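PDB 1RIF: ATP-dependent DNA helicase uvsW from Enterobacteria phage T4, which couples ATP hydrolysis to 3'-5' unwinding and branch migration of DNA, serving recombination-dependent repair and the reorganisation of stalled replication forks during phage replication. Local coordinates for residues A[21-29]-A[67-77]; A[53-64]-A[270-278]. The protein carries 1 engineered substitution. All coordinates share one frame; numbering follows the deposited sequence.

In the fold
This chain is the N-terminal part of the helicase; contact 1 lies within its N-terminal domain and contact 2 joins that domain to the ATP-binding domain, their centres about 13 Å apart. Contact 1 joins helices 19-28 and 68-74, which pack with the sheet that includes strands 3-8, 12-16 and 59-61. Contact 2 ties the end of strand 59-61 and the turn after it to helix 269-276. A probable hydrogen bond between Phe-29 O and Leu-53 N (2.9 Å) connects them. A bound magnesium ion lies about 3 Å from the side chain of Gln-67 (contact 1) and about 4 Å from that of Val-273 (contact 2). Both contacts lie away from the predicted ATP-binding segment and DEAH box.

Contact 1 of 2, residues A[21-29]-A[67-77]; sequences TFHELRDFF and QIKKFCDNFGY
Phe-71 of helix 68-74 projects as a knob into a hole formed by Thr-21, Glu-24, Leu-25 and Phe-28 of helix 19-28, the central feature of this helix-helix packing in the N-terminal domain. The short segment axes pass 11.2 Å apart at 129°, a spacing wide enough to hold an aromatic ring. With CG of Phe-71 opposite the backbone N (chi1 -179°), the ring reaches straight across. Leu-25 meets it at about a right angle, CD2 lying over the ring centre at 3.4 Å from the centroid, a CH-pi contact. Phe-75 of its own segment lies over the other face, offset toward the rim, while CB of Glu-24 sits at the ring edge. A flat side chain suits this slot because branched carbon can press on one face while part of another ring lies over the second.

Phe-28 approaches obliquely, the two ring planes 58° apart; CB of Phe-71 stands over the Phe-28 face. Farther along, Phe-29 turns its ring edge to CB of Gln-67, and its CZ touches CG1 of Ile-68 at 3.7 Å. Ile-15 of strand 12-16 touches both Leu-25 and Ile-68, so the apolar layer between the helices continues onto the sheet.

Near Thr-21 a single hydrogen bond joins the apolar packing. Glu-24, extended beyond CG, can place one carboxylate oxygen by Phe-75, with OE2 3.1 Å from CE2, and the other by Tyr-77. Tyr-77 also rests its hydroxyl end against the methyl of Thr-21, a small residue that fits beside the ring. The carboxylate is turned well out of the plane of the tyrosine ring, and Tyr-77 OH donates to the syn lone pair of Glu-24 OE1 at 2.5 Å.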
loop_
_atom_site.group_PDB
_atom_site.type_symbol
_atom_site.label_atom_id
_atom_site.label_comp_id
_atom_site.label_asym_id
_atom_site.label_seq_id
_atom_site.Cartn_x
_atom_site.Cartn_y
_atom_site.Cartn_z
ATOM N N THR A 21 -0.497 25.335 -14.846
ATOM C CA THR A 21 0.411 24.362 -14.264
ATOM C C THR A 21 -0.345 23.061 -14.008
ATOM O O THR A 21 0.232 21.972 -14.068
ATOM C CB THR A 21 1.024 24.879 -12.941
ATOM O OG1 THR A 21 0.131 24.600 -11.859
ATOM C CG2 THR A 21 1.262 26.381 -13.013
ATOM N N PHE A 22 -1.642 23.184 -13.740
ATOM C CA PHE A 22 -2.480 22.019 -13.490
ATOM C C PHE A 22 -2.488 21.082 -14.692
ATOM O O PHE A 22 -2.390 19.863 -14.548
ATOM C CB PHE A 22 -3.916 22.433 -13.191
ATOM C CG PHE A 22 -4.861 21.270 -13.090
ATOM C CD1 PHE A 22 -4.791 20.392 -12.009
ATOM C CD2 PHE A 22 -5.790 21.025 -14.095
ATOM C CE1 PHE A 22 -5.631 19.288 -11.932
ATOM C CE2 PHE A 22 -6.636 19.922 -14.027
ATOM C CZ PHE A 22 -6.559 19.050 -12.944
ATOM N N HIS A 23 -2.608 21.652 -15.881
ATOM C CA HIS A 23 -2.626 20.845 -17.088
ATOM C C HIS A 23 -1.270 20.214 -17.345
ATOM O O HIS A 23 -1.186 19.115 -17.890
ATOM C CB HIS A 23 -3.089 21.701 -18.263
ATOM C CG HIS A 23 -4.518 22.130 -18.142
ATOM N ND1 HIS A 23 -5.012 23.269 -18.738
ATOM C CD2 HIS A 23 -5.557 21.575 -17.474
ATOM C CE1 HIS A 23 -6.293 23.398 -18.441
ATOM N NE2 HIS A 23 -6.647 22.383 -17.676
ATOM N N GLU A 24 -0.208 20.899 -16.937
ATOM C CA GLU A 24 1.132 20.360 -17.112
ATOM C C GLU A 24 1.274 19.181 -16.165
ATOM O O GLU A 24 1.789 18.129 -16.535
ATOM C CB GLU A 24 2.165 21.424 -16.781
ATOM C CG GLU A 24 2.020 22.668 -17.633
ATOM C CD GLU A 24 3.047 23.721 -17.287
ATOM O OE1 GLU A 24 3.105 24.121 -16.103
ATOM O OE2 GLU A 24 3.795 24.145 -18.198
ATOM N N LEU A 25 0.796 19.369 -14.938
ATOM C CA LEU A 25 0.838 18.324 -13.917
ATOM C C LEU A 25 -0.030 17.131 -14.298
ATOM O O LEU A 25 0.307 15.980 -14.009
ATOM C CB LEU A 25 0.349 18.880 -12.582
ATOM C CG LEU A 25 1.332 19.699 -11.747
ATOM C CD1 LEU A 25 0.575 20.446 -10.661
ATOM C CD2 LEU A 25 2.376 18.776 -11.143
ATOM N N ARG A 26 -1.155 17.423 -14.941
ATOM C CA ARG A 26 -2.104 16.398 -15.366
ATOM C C ARG A 26 -1.526 15.514 -16.459
ATOM O O ARG A 26 -1.840 14.328 -16.532
ATOM C CB ARG A 26 -3.400 17.065 -15.845
ATOM C CG ARG A 26 -4.447 16.105 -16.362
ATOM C CD ARG A 26 -5.740 16.824 -16.699
ATOM N NE ARG A 26 -6.677 15.920 -17.360
ATOM C CZ ARG A 26 -6.635 15.596 -18.651
ATOM N NH1 ARG A 26 -5.699 16.113 -19.439
ATOM N NH2 ARG A 26 -7.521 14.737 -19.152
ATOM N N ASP A 27 -0.686 16.095 -17.312
ATOM C CA ASP A 27 -0.048 15.340 -18.386
ATOM C C ASP A 27 1.155 14.605 -17.818
ATOM O O ASP A 27 1.459 13.479 -18.218
ATOM C CB ASP A 27 0.412 16.265 -19.522
ATOM C CG ASP A 27 -0.753 16.883 -20.280
ATOM O OD1 ASP A 27 -1.866 16.307 -20.229
ATOM O OD2 ASP A 27 -0.555 17.933 -20.936
ATOM N N PHE A 28 1.828 15.256 -16.879
ATOM C CA PHE A 28 3.006 14.693 -16.227
ATOM C C PHE A 28 2.638 13.380 -15.531
ATOM O O PHE A 28 3.289 12.359 -15.735
ATOM C CB PHE A 28 3.566 15.702 -15.208
ATOM C CG PHE A 28 4.805 15.228 -14.486
ATOM C CD1 PHE A 28 6.011 15.075 -15.161
ATOM C CD2 PHE A 28 4.763 14.925 -13.127
ATOM C CE1 PHE A 28 7.158 14.627 -14.497
ATOM C CE2 PHE A 28 5.907 14.475 -12.450
ATOM C CZ PHE A 28 7.104 14.327 -13.139
ATOM N N PHE A 29 1.580 13.410 -14.728
ATOM C CA PHE A 29 1.141 12.227 -14.000
ATOM C C PHE A 29 0.126 11.370 -14.755
ATOM O O PHE A 29 -0.905 10.987 -14.213
ATOM C CB PHE A 29 0.574 12.634 -12.638
ATOM C CG PHE A 29 1.621 13.104 -11.672
ATOM C CD1 PHE A 29 1.720 14.454 -11.325
ATOM C CD2 PHE A 29 2.531 12.196 -11.120
ATOM C CE1 PHE A 29 2.717 14.891 -10.439
ATOM C CE2 PHE A 29 3.530 12.620 -10.236
ATOM C CZ PHE A 29 3.624 13.968 -9.893
ATOM N N GLN A 67 7.498 12.501 -6.394
ATOM C CA GLN A 67 7.740 12.716 -7.820
ATOM C C GLN A 67 7.467 14.147 -8.273
ATOM O O GLN A 67 7.941 14.561 -9.327
ATOM C CB GLN A 67 6.849 11.786 -8.632
ATOM C CG GLN A 67 6.969 10.336 -8.249
ATOM C CD GLN A 67 8.231 9.712 -8.781
ATOM O OE1 GLN A 67 9.340 10.151 -8.463
ATOM N NE2 GLN A 67 8.073 8.680 -9.606
ATOM N N ILE A 68 6.695 14.894 -7.491
ATOM C CA ILE A 68 6.368 16.262 -7.860
ATOM C C ILE A 68 7.622 17.129 -7.906
ATOM O O ILE A 68 7.657 18.145 -8.601
ATOM C CB ILE A 68 5.342 16.882 -6.880
ATOM C CG1 ILE A 68 4.049 16.069 -6.891
ATOM C CG2 ILE A 68 5.007 18.306 -7.304
ATOM C CD1 ILE A 68 3.041 16.524 -5.856
ATOM N N LYS A 69 8.656 16.724 -7.175
ATOM C CA LYS A 69 9.903 17.480 -7.161
ATOM C C LYS A 69 10.571 17.408 -8.537
ATOM O O LYS A 69 11.241 18.347 -8.955
ATOM C CB LYS A 69 10.845 16.944 -6.079
ATOM C CG LYS A 69 12.098 17.792 -5.889
ATOM C CD LYS A 69 11.758 19.217 -5.450
ATOM C CE LYS A 69 12.922 20.178 -5.680
ATOM N NZ LYS A 69 14.187 19.684 -5.071
ATOM N N LYS A 70 10.385 16.287 -9.235
ATOM C CA LYS A 70 10.944 16.109 -10.576
ATOM C C LYS A 70 10.309 17.188 -11.444
ATOM O O LYS A 70 10.982 17.894 -12.196
ATOM C CB LYS A 70 10.547 14.753 -11.158
ATOM C CG LYS A 70 10.626 13.579 -10.196
ATOM C CD LYS A 70 12.033 13.006 -10.092
ATOM C CE LYS A 70 12.029 11.710 -9.275
ATOM N NZ LYS A 70 13.335 10.987 -9.334
ATOM N N PHE A 71 8.989 17.293 -11.324
ATOM C CA PHE A 71 8.188 18.257 -12.065
ATOM C C PHE A 71 8.687 19.681 -11.837
ATOM O O PHE A 71 9.212 20.316 -12.747
ATOM C CB PHE A 71 6.725 18.148 -11.623
ATOM C CG PHE A 71 5.802 19.090 -12.336
ATOM C CD1 PHE A 71 5.330 18.793 -13.609
ATOM C CD2 PHE A 71 5.414 20.287 -11.739
ATOM C CE1 PHE A 71 4.486 19.675 -14.274
ATOM C CE2 PHE A 71 4.573 21.173 -12.398
ATOM C CZ PHE A 71 4.109 20.868 -13.666
ATOM N N CYS A 72 8.515 20.174 -10.614
ATOM C CA CYS A 72 8.926 21.521 -10.242
ATOM C C CYS A 72 10.352 21.888 -10.686
ATOM O O CYS A 72 10.625 23.053 -10.974
ATOM C CB CYS A 72 8.823 21.680 -8.734
ATOM S SG CYS A 72 10.063 20.669 -7.886
ATOM N N ASP A 73 11.265 20.920 -10.720
ATOM C CA ASP A 73 12.637 21.198 -11.158
ATOM C C ASP A 73 12.637 21.520 -12.646
ATOM O O ASP A 73 13.314 22.443 -13.100
ATOM C CB ASP A 73 13.565 19.997 -10.932
ATOM C CG ASP A 73 13.879 19.757 -9.468
ATOM O OD1 ASP A 73 13.913 20.737 -8.691
ATOM O OD2 ASP A 73 14.111 18.585 -9.103
ATOM N N ASN A 74 11.869 20.734 -13.396
ATOM C CA ASN A 74 11.732 20.882 -14.843
ATOM C C ASN A 74 11.105 22.223 -15.263
ATOM O O ASN A 74 11.630 22.918 -16.139
ATOM C CB ASN A 74 10.882 19.728 -15.377
ATOM C CG ASN A 74 10.604 19.838 -16.857
ATOM O OD1 ASN A 74 9.580 19.350 -17.342
ATOM N ND2 ASN A 74 11.520 20.462 -17.589
ATOM N N PHE A 75 9.988 22.586 -14.638
ATOM C CA PHE A 75 9.303 23.829 -14.978
ATOM C C PHE A 75 9.708 25.003 -14.100
ATOM O O PHE A 75 9.053 26.049 -14.105
ATOM C CB PHE A 75 7.789 23.639 -14.894
ATOM C CG PHE A 75 7.254 22.587 -15.819
ATOM C CD1 PHE A 75 7.485 21.235 -15.570
ATOM C CD2 PHE A 75 6.512 22.944 -16.941
ATOM C CE1 PHE A 75 6.986 20.249 -16.423
ATOM C CE2 PHE A 75 6.005 21.966 -17.804
ATOM C CZ PHE A 75 6.244 20.615 -17.542
ATOM N N GLY A 76 10.786 24.827 -13.347
ATOM C CA GLY A 76 11.255 25.883 -12.474
ATOM C C GLY A 76 10.190 26.381 -11.515
ATOM O O GLY A 76 10.084 27.587 -11.276
ATOM N N TYR A 77 9.402 25.467 -10.954
ATOM C CA TYR A 77 8.351 25.858 -10.024
ATOM C C TYR A 77 8.773 25.800 -8.562
ATOM O O TYR A 77 9.635 25.006 -8.178
ATOM C CB TYR A 77 7.103 24.986 -10.217
ATOM C CG TYR A 77 6.306 25.298 -11.465
ATOM C CD1 TYR A 77 5.990 26.615 -11.804
ATOM C CD2 TYR A 77 5.832 24.275 -12.288
ATOM C CE1 TYR A 77 5.220 26.905 -12.934
ATOM C CE2 TYR A 77 5.057 24.554 -13.422
ATOM C CZ TYR A 77 4.757 25.869 -13.736
ATOM O OH TYR A 77 3.989 26.153 -14.845
#

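Contact 2 of 2, residues A[53-64]-A[270-278]; sequences LLDYNRLLPFGL and MQYVGMFGE
Leu-53 and Leu-64 both carry CG opposite the carbonyl carbon (chi1 -66° and -73°), and from there their side chains reach the helix 270-276. Here the N-terminal domain docks on the P-loop-type ATP-binding domain: Leu-53 of a loop, Pro-61 at the end of strand 59-61 and the 3-10 turn after it lie against the helix. CD1 of Leu-53 presses obliquely on CG of Met-270 at 3.4 Å, tighter than usual, while its other branch, CD2, meets CB of Gln-271. The flexible, unbranched chain of Met-270 can adapt to the leucine. Leu-64 itself lies over the backbone, CG 3.6 Å from CA of Gly-274.

Glycines make the closest approach possible. Gly-63 and Gly-274 bring their CA atoms to 4.0 Å, and with no side chain on Gly-63, its CA lies directly against the carbonyls of Val-273 and Gly-274. Pro-61 fits beside them, CB 3.3 Å from Gly-274 O. Gly-277, with positive phi, ends the helix and leads toward strand 278-280, whose Glu-278 pairs through its backbone with Ile-132.

Between the two segments the polar links are slight. Gly-63 N donates a weak, bent hydrogen bond to Gly-274 O (3.4 Å, 134° at the hydrogen), and CA of Gly-63 makes a CA-H...O contact with Val-273 O at 3.0 Å.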
loop_
_atom_site.group_PDB
_atom_site.type_symbol
_atom_site.label_atom_id
_atom_site.label_comp_id
_atom_site.label_asym_id
_atom_site.label_seq_id
_atom_site.Cartn_x
_atom_site.Cartn_y
_atom_site.Cartn_z
ATOM N N LEU A 53 -3.446 9.999 -13.232
ATOM C CA LEU A 53 -3.397 9.789 -11.785
ATOM C C LEU A 53 -3.761 11.091 -11.052
ATOM O O LEU A 53 -4.127 11.073 -9.884
ATOM C CB LEU A 53 -2.008 9.277 -11.360
ATOM C CG LEU A 53 -1.682 7.879 -11.906
ATOM C CD1 LEU A 53 -0.267 7.458 -11.561
ATOM C CD2 LEU A 53 -2.680 6.893 -11.324
ATOM N N LEU A 54 -3.661 12.220 -11.749
ATOM C CA LEU A 54 -4.025 13.516 -11.176
ATOM C C LEU A 54 -5.399 13.856 -11.778
ATOM O O LEU A 54 -5.489 14.197 -12.954
ATOM C CB LEU A 54 -3.005 14.585 -11.590
ATOM C CG LEU A 54 -2.856 15.845 -10.732
ATOM C CD1 LEU A 54 -2.647 17.029 -11.650
ATOM C CD2 LEU A 54 -4.080 16.062 -9.847
ATOM N N ASP A 55 -6.464 13.750 -10.990
ATOM C CA ASP A 55 -7.793 14.035 -11.510
ATOM C C ASP A 55 -8.090 15.539 -11.541
ATOM O O ASP A 55 -7.255 16.360 -11.163
ATOM C CB ASP A 55 -8.860 13.289 -10.688
ATOM C CG ASP A 55 -9.000 13.820 -9.264
ATOM O OD1 ASP A 55 -8.270 14.761 -8.898
ATOM O OD2 ASP A 55 -9.847 13.298 -8.505
ATOM N N TYR A 56 -9.275 15.902 -12.014
ATOM C CA TYR A 56 -9.641 17.312 -12.079
ATOM C C TYR A 56 -9.953 17.877 -10.701
ATOM O O TYR A 56 -10.121 19.085 -10.541
ATOM C CB TYR A 56 -10.831 17.516 -13.018
ATOM C CG TYR A 56 -10.471 17.352 -14.473
ATOM C CD1 TYR A 56 -10.820 16.198 -15.173
ATOM C CD2 TYR A 56 -9.770 18.349 -15.150
ATOM C CE1 TYR A 56 -10.484 16.043 -16.513
ATOM C CE2 TYR A 56 -9.428 18.206 -16.489
ATOM C CZ TYR A 56 -9.790 17.051 -17.164
ATOM O OH TYR A 56 -9.473 16.912 -18.491
ATOM N N ASN A 57 -10.033 17.000 -9.707
ATOM C CA ASN A 57 -10.278 17.433 -8.338
ATOM C C ASN A 57 -8.934 17.839 -7.745
ATOM O O ASN A 57 -8.840 18.173 -6.567
ATOM C CB ASN A 57 -10.885 16.299 -7.513
ATOM C CG ASN A 57 -12.323 16.009 -7.890
ATOM O OD1 ASN A 57 -13.230 16.777 -7.563
ATOM N ND2 ASN A 57 -12.540 14.897 -8.592
ATOM N N ARG A 58 -7.899 17.813 -8.582
ATOM C CA ARG A 58 -6.547 18.168 -8.174
ATOM C C ARG A 58 -6.047 17.266 -7.035
ATOM O O ARG A 58 -5.283 17.697 -6.171
ATOM C CB ARG A 58 -6.487 19.648 -7.769
ATOM C CG ARG A 58 -6.785 20.623 -8.916
ATOM C CD ARG A 58 -6.776 22.081 -8.433
ATOM N NE ARG A 58 -5.648 22.888 -8.926
ATOM C CZ ARG A 58 -5.608 23.506 -10.110
ATOM N NH1 ARG A 58 -6.632 23.413 -10.945
ATOM N NH2 ARG A 58 -4.553 24.233 -10.452
ATOM N N LEU A 59 -6.489 16.010 -7.048
ATOM C CA LEU A 59 -6.081 15.032 -6.048
ATOM C C LEU A 59 -5.070 14.097 -6.690
ATOM O O LEU A 59 -5.266 13.637 -7.813
ATOM C CB LEU A 59 -7.277 14.222 -5.557
ATOM C CG LEU A 59 -8.347 14.979 -4.773
ATOM C CD1 LEU A 59 -9.466 14.033 -4.395
ATOM C CD2 LEU A 59 -7.738 15.595 -3.527
ATOM N N LEU A 60 -3.988 13.820 -5.974
ATOM C CA LEU A 60 -2.935 12.944 -6.473
ATOM C C LEU A 60 -2.678 11.808 -5.481
ATOM O O LEU A 60 -2.606 12.036 -4.271
ATOM C CB LEU A 60 -1.653 13.746 -6.658
ATOM C CG LEU A 60 -0.440 12.959 -7.138
ATOM C CD1 LEU A 60 -0.468 12.852 -8.650
ATOM C CD2 LEU A 60 0.818 13.653 -6.672
ATOM N N PRO A 61 -2.557 10.564 -5.970
ATOM C CA PRO A 61 -2.304 9.519 -4.976
ATOM C C PRO A 61 -1.091 9.867 -4.101
ATOM O O PRO A 61 -0.039 10.281 -4.600
ATOM C CB PRO A 61 -2.129 8.248 -5.824
ATOM C CG PRO A 61 -2.000 8.729 -7.236
ATOM C CD PRO A 61 -2.810 9.985 -7.296
ATOM N N PHE A 62 -1.277 9.720 -2.790
ATOM C CA PHE A 62 -0.267 10.035 -1.779
ATOM C C PHE A 62 1.144 9.582 -2.143
ATOM O O PHE A 62 2.081 10.380 -2.134
ATOM C CB PHE A 62 -0.680 9.402 -0.449
ATOM C CG PHE A 62 -0.111 10.080 0.762
ATOM C CD1 PHE A 62 -0.953 10.685 1.686
ATOM C CD2 PHE A 62 1.256 10.078 1.007
ATOM C CE1 PHE A 62 -0.440 11.277 2.843
ATOM C CE2 PHE A 62 1.783 10.668 2.164
ATOM C CZ PHE A 62 0.931 11.266 3.079
ATOM N N GLY A 63 1.282 8.299 -2.470
ATOM C CA GLY A 63 2.575 7.739 -2.818
ATOM C C GLY A 63 3.413 8.456 -3.858
ATOM O O GLY A 63 4.620 8.236 -3.917
ATOM N N LEU A 64 2.797 9.316 -4.667
ATOM C CA LEU A 64 3.513 10.037 -5.724
ATOM C C LEU A 64 3.993 11.453 -5.377
ATOM O O LEU A 64 4.568 12.145 -6.220
ATOM C CB LEU A 64 2.636 10.091 -6.983
ATOM C CG LEU A 64 2.471 8.792 -7.776
ATOM C CD1 LEU A 64 1.266 8.889 -8.690
ATOM C CD2 LEU A 64 3.742 8.520 -8.566
ATOM N N MET A 270 3.966 3.959 -12.348
ATOM C CA MET A 270 3.554 5.161 -11.645
ATOM C C MET A 270 2.379 4.960 -10.675
ATOM O O MET A 270 2.361 5.552 -9.597
ATOM C CB MET A 270 3.224 6.237 -12.677
ATOM C CG MET A 270 3.115 7.634 -12.126
ATOM S SD MET A 270 3.222 8.862 -13.442
ATOM C CE MET A 270 4.764 9.705 -13.007
ATOM N N GLN A 271 1.403 4.131 -11.034
ATOM C CA GLN A 271 0.280 3.942 -10.127
ATOM C C GLN A 271 0.514 2.909 -9.034
ATOM O O GLN A 271 -0.331 2.728 -8.159
ATOM C CB GLN A 271 -1.023 3.639 -10.884
ATOM C CG GLN A 271 -1.055 2.384 -11.700
ATOM C CD GLN A 271 -2.446 2.118 -12.278
ATOM O OE1 GLN A 271 -2.597 1.321 -13.203
ATOM N NE2 GLN A 271 -3.469 2.779 -11.722
ATOM N N TYR A 272 1.661 2.235 -9.071
ATOM C CA TYR A 272 1.976 1.273 -8.024
ATOM C C TYR A 272 2.660 2.056 -6.911
ATOM O O TYR A 272 2.467 1.764 -5.735
ATOM C CB TYR A 272 2.869 0.135 -8.550
ATOM C CG TYR A 272 2.146 -0.787 -9.523
ATOM C CD1 TYR A 272 1.952 -0.412 -10.856
ATOM C CD2 TYR A 272 1.599 -2.002 -9.098
ATOM C CE1 TYR A 272 1.227 -1.218 -11.738
ATOM C CE2 TYR A 272 0.874 -2.816 -9.972
ATOM C CZ TYR A 272 0.690 -2.414 -11.293
ATOM O OH TYR A 272 -0.043 -3.192 -12.168
ATOM N N VAL A 273 3.444 3.071 -7.272
ATOM C CA VAL A 273 4.099 3.886 -6.251
ATOM C C VAL A 273 3.059 4.856 -5.693
ATOM O O VAL A 273 3.161 5.312 -4.558
ATOM C CB VAL A 273 5.312 4.674 -6.815
ATOM C CG1 VAL A 273 6.202 3.743 -7.619
ATOM C CG2 VAL A 273 4.852 5.820 -7.656
ATOM N N GLY A 274 2.044 5.154 -6.502
ATOM C CA GLY A 274 0.980 6.034 -6.055
ATOM C C GLY A 274 0.128 5.314 -5.021
ATOM O O GLY A 274 -0.445 5.932 -4.132
ATOM N N MET A 275 0.056 3.991 -5.135
ATOM C CA MET A 275 -0.726 3.176 -4.216
ATOM C C MET A 275 0.094 2.639 -3.042
ATOM O O MET A 275 -0.425 2.510 -1.938
ATOM C CB MET A 275 -1.353 1.997 -4.964
ATOM C CG MET A 275 -2.063 0.972 -4.072
ATOM S SD MET A 275 -3.508 1.633 -3.204
ATOM C CE MET A 275 -4.606 0.225 -3.211
ATOM N N PHE A 276 1.372 2.344 -3.276
ATOM C CA PHE A 276 2.228 1.771 -2.241
ATOM C C PHE A 276 3.436 2.561 -1.724
ATOM O O PHE A 276 4.068 2.137 -0.759
ATOM C CB PHE A 276 2.732 0.401 -2.709
ATOM C CG PHE A 276 1.645 -0.606 -2.924
ATOM C CD1 PHE A 276 1.286 -0.992 -4.210
ATOM C CD2 PHE A 276 0.961 -1.151 -1.838
ATOM C CE1 PHE A 276 0.257 -1.903 -4.418
ATOM C CE2 PHE A 276 -0.067 -2.059 -2.031
ATOM C CZ PHE A 276 -0.425 -2.438 -3.324
ATOM N N GLY A 277 3.776 3.679 -2.354
ATOM C CA GLY A 277 4.928 4.446 -1.905
ATOM C C GLY A 277 6.196 4.145 -2.688
ATOM O O GLY A 277 6.216 3.278 -3.568
ATOM N N GLU A 278 7.269 4.860 -2.370
ATOM C CA GLU A 278 8.539 4.654 -3.058
ATOM C C GLU A 278 9.102 3.256 -2.861
ATOM O O GLU A 278 8.814 2.587 -1.868
ATOM C CB GLU A 278 9.573 5.684 -2.605
ATOM C CG GLU A 278 9.578 6.932 -3.455
ATOM C CD GLU A 278 9.199 8.166 -2.673
ATOM O OE1 GLU A 278 9.911 8.483 -1.696
ATOM O OE2 GLU A 278 8.193 8.818 -3.036
#